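Local coordinates for protein enterotoxin SEN variant (PDB 6KRY) that probably acts as a secreted superantigen toxin, an enterotoxin built from an OB-fold and a beta-grasp domain, at residues I81-L86 and G105-Y110; K143-E148 and N210-S215. All coordinates share one frame; numbering follows the deposited sequence.

Interaction 1 joins two antiparallel strands of the OB-fold domain, 81-84 and the end of 100-109, and closes before interaction 2 opens in the beta-grasp domain, where strand 143-145 pairs with strand 212-214 just ahead of helix 146-161. Their centres lie about 9 Å apart, each about 10 Å from the centre of the chain, and the two contacts touch where the domains abut, largely through residues flanking the paired strands. Asn210 ND2 probably donates to Val107 O (2.9 Å), and Leu86 N probably donates to Gln147 OE1 (3.1 Å). One link comes from 210-215 and the other from 143-148, and each ends on an OB-fold strand, tying together the two domains of the toxin family at their interface.

Interaction 1 (I81-L86 and G105-Y110); sequences IDIYGL and GGVTIY
The carboxylate of Asp82 meets the Tyr110 ring at its edge, not over a face: CG lies in the ring plane, OD1 stands 3.2 Å from Tyr110 CD1, and the two planes are turned 85° apart. Tyr110 has CG anti to the backbone N (chi1 165°), which sets CD1 beside the Asp82 carboxylate; Asn36 of strand 31-37 also touches this side chain. Between the strands runs an antiparallel ladder of the OB-fold barrel. Asp82 and Thr108 form its hydrogen-bonded pair, Asp82 N reaching Thr108 O at 2.8 Å and Thr108 N returning to Asp82 O at 3.1 Å, and Tyr84 N donates to Gly106 O at 2.9 Å. On one face Val107 splits its methyls, CG1 against Ile81 CG2 at 3.7 Å and CG2 alongside Ile83 CG1 at 4.0 Å, while Phe76 of helix 70-76 packs on Ile81 and Val107. The other face carries Asp82 and Thr108, bridged by a water that donates to Asp82 OD2 and Ile109 O and accepts from Thr108 OG1. Asp82 OD1 also accepts from Asn36 N, and OD2 from Gln114 NE2. This buried carboxylate, held at both oxygens by hydrogen-bond donors and touched by Lys141, probably favours its ionised form.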
loop_
_atom_site.group_PDB
_atom_site.type_symbol
_atom_site.label_atom_id
_atom_site.label_comp_id
_atom_site.label_asym_id
_atom_site.label_seq_id
_atom_site.Cartn_x
_atom_site.Cartn_y
_atom_site.Cartn_z
ATOM N N ILE A 81 -14.985 7.657 6.199
ATOM C CA ILE A 81 -13.670 7.062 6.089
ATOM C C ILE A 81 -12.866 7.768 4.984
ATOM O O ILE A 81 -13.410 8.339 4.043
ATOM C CB ILE A 81 -13.761 5.528 5.848
ATOM C CG1 ILE A 81 -14.635 5.171 4.637
ATOM C CG2 ILE A 81 -14.274 4.791 7.065
ATOM C CD1 ILE A 81 -14.541 3.684 4.271
ATOM N N ASP A 82 -11.551 7.674 5.126
ATOM C CA ASP A 82 -10.575 7.933 4.060
ATOM C C ASP A 82 -10.027 6.593 3.567
ATOM O O ASP A 82 -9.967 5.613 4.306
ATOM C CB ASP A 82 -9.402 8.804 4.515
ATOM C CG ASP A 82 -9.796 10.197 4.991
ATOM O OD1 ASP A 82 -10.788 10.763 4.445
ATOM O OD2 ASP A 82 -9.130 10.691 5.935
ATOM N N ILE A 83 -9.639 6.569 2.288
ATOM C CA ILE A 83 -9.156 5.363 1.700
ATOM C C ILE A 83 -7.915 5.673 0.885
ATOM O O ILE A 83 -7.937 6.559 0.033
ATOM C CB ILE A 83 -10.233 4.695 0.825
ATOM C CG1 ILE A 83 -11.565 4.492 1.544
ATOM C CG2 ILE A 83 -9.704 3.379 0.290
ATOM C CD1 ILE A 83 -12.673 5.391 1.080
ATOM N N TYR A 84 -6.862 4.870 1.084
ATOM C CA TYR A 84 -5.668 5.042 0.348
ATOM C C TYR A 84 -5.120 3.652 0.030
ATOM O O TYR A 84 -4.859 2.902 0.937
ATOM C CB TYR A 84 -4.600 5.841 1.118
ATOM C CG TYR A 84 -3.439 6.254 0.245
ATOM C CD1 TYR A 84 -2.503 5.318 -0.177
ATOM C CD2 TYR A 84 -3.313 7.553 -0.223
ATOM C CE1 TYR A 84 -1.480 5.660 -1.053
ATOM C CE2 TYR A 84 -2.293 7.912 -1.084
ATOM C CZ TYR A 84 -1.364 6.966 -1.481
ATOM O OH TYR A 84 -0.360 7.294 -2.349
ATOM N N GLY A 85 -4.849 3.370 -1.241
ATOM C CA GLY A 85 -4.044 2.208 -1.563
ATOM C C GLY A 85 -4.044 1.853 -3.033
ATOM O O GLY A 85 -4.481 2.638 -3.894
ATOM N N LEU A 86 -3.560 0.638 -3.312
ATOM C CA LEU A 86 -3.462 0.135 -4.680
ATOM C C LEU A 86 -4.656 -0.772 -5.001
ATOM O O LEU A 86 -4.888 -1.795 -4.338
ATOM C CB LEU A 86 -2.142 -0.638 -4.792
ATOM C CG LEU A 86 -0.885 0.214 -4.587
ATOM C CD1 LEU A 86 0.363 -0.661 -4.580
ATOM C CD2 LEU A 86 -0.760 1.305 -5.651
ATOM N N GLY A 105 -7.803 -3.322 2.543
ATOM C CA GLY A 105 -7.571 -2.411 3.670
ATOM C C GLY A 105 -7.508 -0.969 3.216
ATOM O O GLY A 105 -8.360 -0.520 2.408
ATOM N N GLY A 106 -6.497 -0.233 3.708
ATOM C CA GLY A 106 -6.268 1.148 3.287
ATOM C C GLY A 106 -7.253 2.151 3.903
ATOM O O GLY A 106 -7.283 3.286 3.481
ATOM N N VAL A 107 -7.979 1.767 4.963
ATOM C CA VAL A 107 -9.065 2.554 5.500
ATOM C C VAL A 107 -8.736 3.121 6.890
ATOM O O VAL A 107 -8.239 2.444 7.776
ATOM C CB VAL A 107 -10.370 1.737 5.525
ATOM C CG1 VAL A 107 -11.507 2.422 6.293
ATOM C CG2 VAL A 107 -10.803 1.467 4.095
ATOM N N THR A 108 -9.050 4.414 7.047
ATOM C CA THR A 108 -8.980 5.115 8.313
ATOM C C THR A 108 -10.297 5.883 8.498
ATOM O O THR A 108 -10.862 6.403 7.535
ATOM C CB THR A 108 -7.775 6.068 8.389
ATOM O OG1 THR A 108 -7.767 6.880 7.210
ATOM C CG2 THR A 108 -6.479 5.284 8.547
ATOM N N ILE A 109 -10.745 5.965 9.751
ATOM C CA ILE A 109 -11.844 6.872 10.159
ATOM C C ILE A 109 -11.444 8.298 9.765
ATOM O O ILE A 109 -10.291 8.706 9.958
ATOM C CB ILE A 109 -12.125 6.692 11.672
ATOM C CG1 ILE A 109 -12.755 5.330 12.003
ATOM C CG2 ILE A 109 -12.945 7.857 12.232
ATOM C CD1 ILE A 109 -14.129 5.114 11.458
ATOM N N TYR A 110 -12.380 9.039 9.159
ATOM C CA TYR A 110 -12.137 10.351 8.684
ATOM C C TYR A 110 -12.187 11.344 9.849
ATOM O O TYR A 110 -11.301 12.158 9.967
ATOM C CB TYR A 110 -13.167 10.745 7.621
ATOM C CG TYR A 110 -13.198 12.221 7.320
ATOM C CD1 TYR A 110 -12.260 12.795 6.485
ATOM C CD2 TYR A 110 -14.179 13.032 7.868
ATOM C CE1 TYR A 110 -12.301 14.151 6.198
ATOM C CE2 TYR A 110 -14.208 14.397 7.619
ATOM C CZ TYR A 110 -13.283 14.948 6.758
ATOM O OH TYR A 110 -13.315 16.291 6.507
HETATM O O HOH W 1 -8.472 9.219 7.992
#

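Interaction 2 (K143-E148 and N210-S215)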
loop_
_atom_site.group_PDB
_atom_site.type_symbol
_atom_site.label_atom_id
_atom_site.label_comp_id
_atom_site.label_asym_id
_atom_site.label_seq_id
_atom_site.Cartn_x
_atom_site.Cartn_y
_atom_site.Cartn_z
ATOM N N LYS A 143 -3.574 8.957 12.252
ATOM C CA LYS A 143 -3.514 7.537 12.057
ATOM C C LYS A 143 -3.482 7.276 10.555
ATOM O O LYS A 143 -4.382 7.730 9.859
ATOM C CB LYS A 143 -4.748 6.821 12.616
ATOM C CG LYS A 143 -4.852 6.793 14.131
ATOM C CD LYS A 143 -5.912 5.843 14.611
ATOM C CE LYS A 143 -5.983 5.910 16.114
ATOM N NZ LYS A 143 -7.027 5.022 16.672
ATOM N N VAL A 144 -2.489 6.494 10.108
ATOM C CA VAL A 144 -2.220 6.264 8.681
ATOM C C VAL A 144 -1.986 4.770 8.478
ATOM O O VAL A 144 -1.435 4.099 9.357
ATOM C CB VAL A 144 -1.047 7.131 8.176
ATOM C CG1 VAL A 144 0.287 6.735 8.788
ATOM C CG2 VAL A 144 -0.918 7.144 6.664
ATOM N N THR A 145 -2.463 4.233 7.357
ATOM C CA THR A 145 -2.195 2.819 7.107
ATOM C C THR A 145 -0.741 2.637 6.661
ATOM O O THR A 145 -0.143 3.503 5.994
ATOM C CB THR A 145 -3.115 2.156 6.088
ATOM O OG1 THR A 145 -2.869 2.775 4.830
ATOM C CG2 THR A 145 -4.563 2.233 6.542
ATOM N N VAL A 146 -0.191 1.488 7.062
ATOM C CA VAL A 146 1.105 1.105 6.567
ATOM C C VAL A 146 1.061 1.073 5.033
ATOM O O VAL A 146 2.028 1.466 4.351
ATOM C CB VAL A 146 1.562 -0.216 7.226
ATOM C CG1 VAL A 146 2.839 -0.729 6.600
ATOM C CG2 VAL A 146 1.780 -0.030 8.722
ATOM N N GLN A 147 -0.062 0.601 4.468
ATOM C CA GLN A 147 -0.167 0.519 3.025
ATOM C C GLN A 147 0.147 1.895 2.383
ATOM O O GLN A 147 0.859 1.987 1.392
ATOM C CB GLN A 147 -1.548 0.011 2.621
ATOM C CG GLN A 147 -1.733 -0.058 1.112
ATOM C CD GLN A 147 -3.053 -0.592 0.617
ATOM O OE1 GLN A 147 -3.211 -0.768 -0.583
ATOM N NE2 GLN A 147 -4.000 -0.871 1.506
ATOM N N GLU A 148 -0.418 2.962 2.946
ATOM C CA GLU A 148 -0.205 4.316 2.401
ATOM C C GLU A 148 1.282 4.670 2.431
ATOM O O GLU A 148 1.829 5.137 1.430
ATOM C CB GLU A 148 -1.027 5.352 3.150
ATOM C CG GLU A 148 -0.764 6.763 2.664
ATOM C CD GLU A 148 -1.745 7.808 3.181
ATOM O OE1 GLU A 148 -2.856 7.438 3.676
ATOM O OE2 GLU A 148 -1.362 8.997 3.129
ATOM N N ASN A 210 -5.159 -4.103 7.325
ATOM C CA ASN A 210 -5.466 -2.701 7.581
ATOM C C ASN A 210 -4.526 -2.147 8.655
ATOM O O ASN A 210 -4.895 -1.273 9.438
ATOM C CB ASN A 210 -6.930 -2.500 7.972
ATOM C CG ASN A 210 -7.428 -1.137 7.572
ATOM O OD1 ASN A 210 -7.346 -0.784 6.396
ATOM N ND2 ASN A 210 -7.859 -0.347 8.543
ATOM N N ARG A 211 -3.304 -2.655 8.715
ATOM C CA ARG A 211 -2.386 -2.247 9.774
ATOM C C ARG A 211 -2.173 -0.736 9.709
ATOM O O ARG A 211 -1.894 -0.181 8.663
ATOM C CB ARG A 211 -1.031 -2.941 9.653
ATOM C CG ARG A 211 -0.112 -2.705 10.843
ATOM C CD ARG A 211 1.114 -3.615 10.880
ATOM N NE ARG A 211 1.798 -3.396 12.157
ATOM C CZ ARG A 211 2.724 -4.196 12.680
ATOM N NH1 ARG A 211 3.190 -5.208 11.984
ATOM N NH2 ARG A 211 3.168 -3.979 13.907
ATOM N N THR A 212 -2.253 -0.121 10.881
ATOM C CA THR A 212 -2.360 1.313 11.056
ATOM C C THR A 212 -1.329 1.751 12.107
ATOM O O THR A 212 -1.168 1.034 13.090
ATOM C CB THR A 212 -3.793 1.674 11.491
ATOM O OG1 THR A 212 -4.681 1.452 10.384
ATOM C CG2 THR A 212 -3.958 3.108 11.905
ATOM N N VAL A 213 -0.682 2.913 11.900
ATOM C CA VAL A 213 0.272 3.458 12.849
ATOM C C VAL A 213 0.012 4.961 13.050
ATOM O O VAL A 213 -0.605 5.630 12.234
ATOM C CB VAL A 213 1.728 3.240 12.376
ATOM C CG1 VAL A 213 2.082 1.769 12.264
ATOM C CG2 VAL A 213 2.046 3.929 11.053
ATOM N N SER A 214 0.608 5.498 14.121
ATOM C CA SER A 214 0.663 6.921 14.372
ATOM C C SER A 214 1.693 7.578 13.443
ATOM O O SER A 214 2.886 7.313 13.519
ATOM C CB SER A 214 1.004 7.159 15.844
ATOM O OG SER A 214 1.214 8.546 16.079
ATOM N N SER A 215 1.252 8.478 12.581
ATOM C CA SER A 215 2.182 9.177 11.647
ATOM C C SER A 215 3.226 10.008 12.418
ATOM O O SER A 215 4.307 10.215 11.895
ATOM C CB SER A 215 1.463 10.018 10.643
ATOM O OG SER A 215 0.724 11.049 11.269
HETATM O O HOH W 2 -1.755 -1.285 6.132
#
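Val146 holds CG2 beside its backbone N, with CG1 anti to that atom (chi1 173°), and Arg211 sends CG anti to its own N (chi1 -172°); the two side chains therefore run side by side in the same direction, Val146 CG2 lying 3.9 Å from Arg211 CG. The same methyl touches Val213 CG1 at 4.0 Å. On the face of the strand pair that carries Val144 and Val213, Val144 CG1 packs against Val213 CG2, and it also meets Ser215 CB. Phe188 and Tyr190 of strand 188-191 lie against Val146. Val144 and Val213 exchange two backbone hydrogen bonds, Val144 N to Val213 O at 3.0 Å and Val213 N to Val144 O at 2.9 Å, making a short antiparallel ribbon in the beta-grasp domain that leads directly into helix 146-161. Thr145 is the N-cap: its OG1 accepts from Glu148 N at 3.1 Å, and its CG2 meets Thr212 OG1 at 3.9 Å on the other face. The Thr212 hydroxyl donates to Asn210 O, a bond within its own segment. At the helix start Arg211 O takes Val146 N at 2.9 Å and also accepts from a water that in turn accepts from Gln147 N, engaging two successive amides of the first turn.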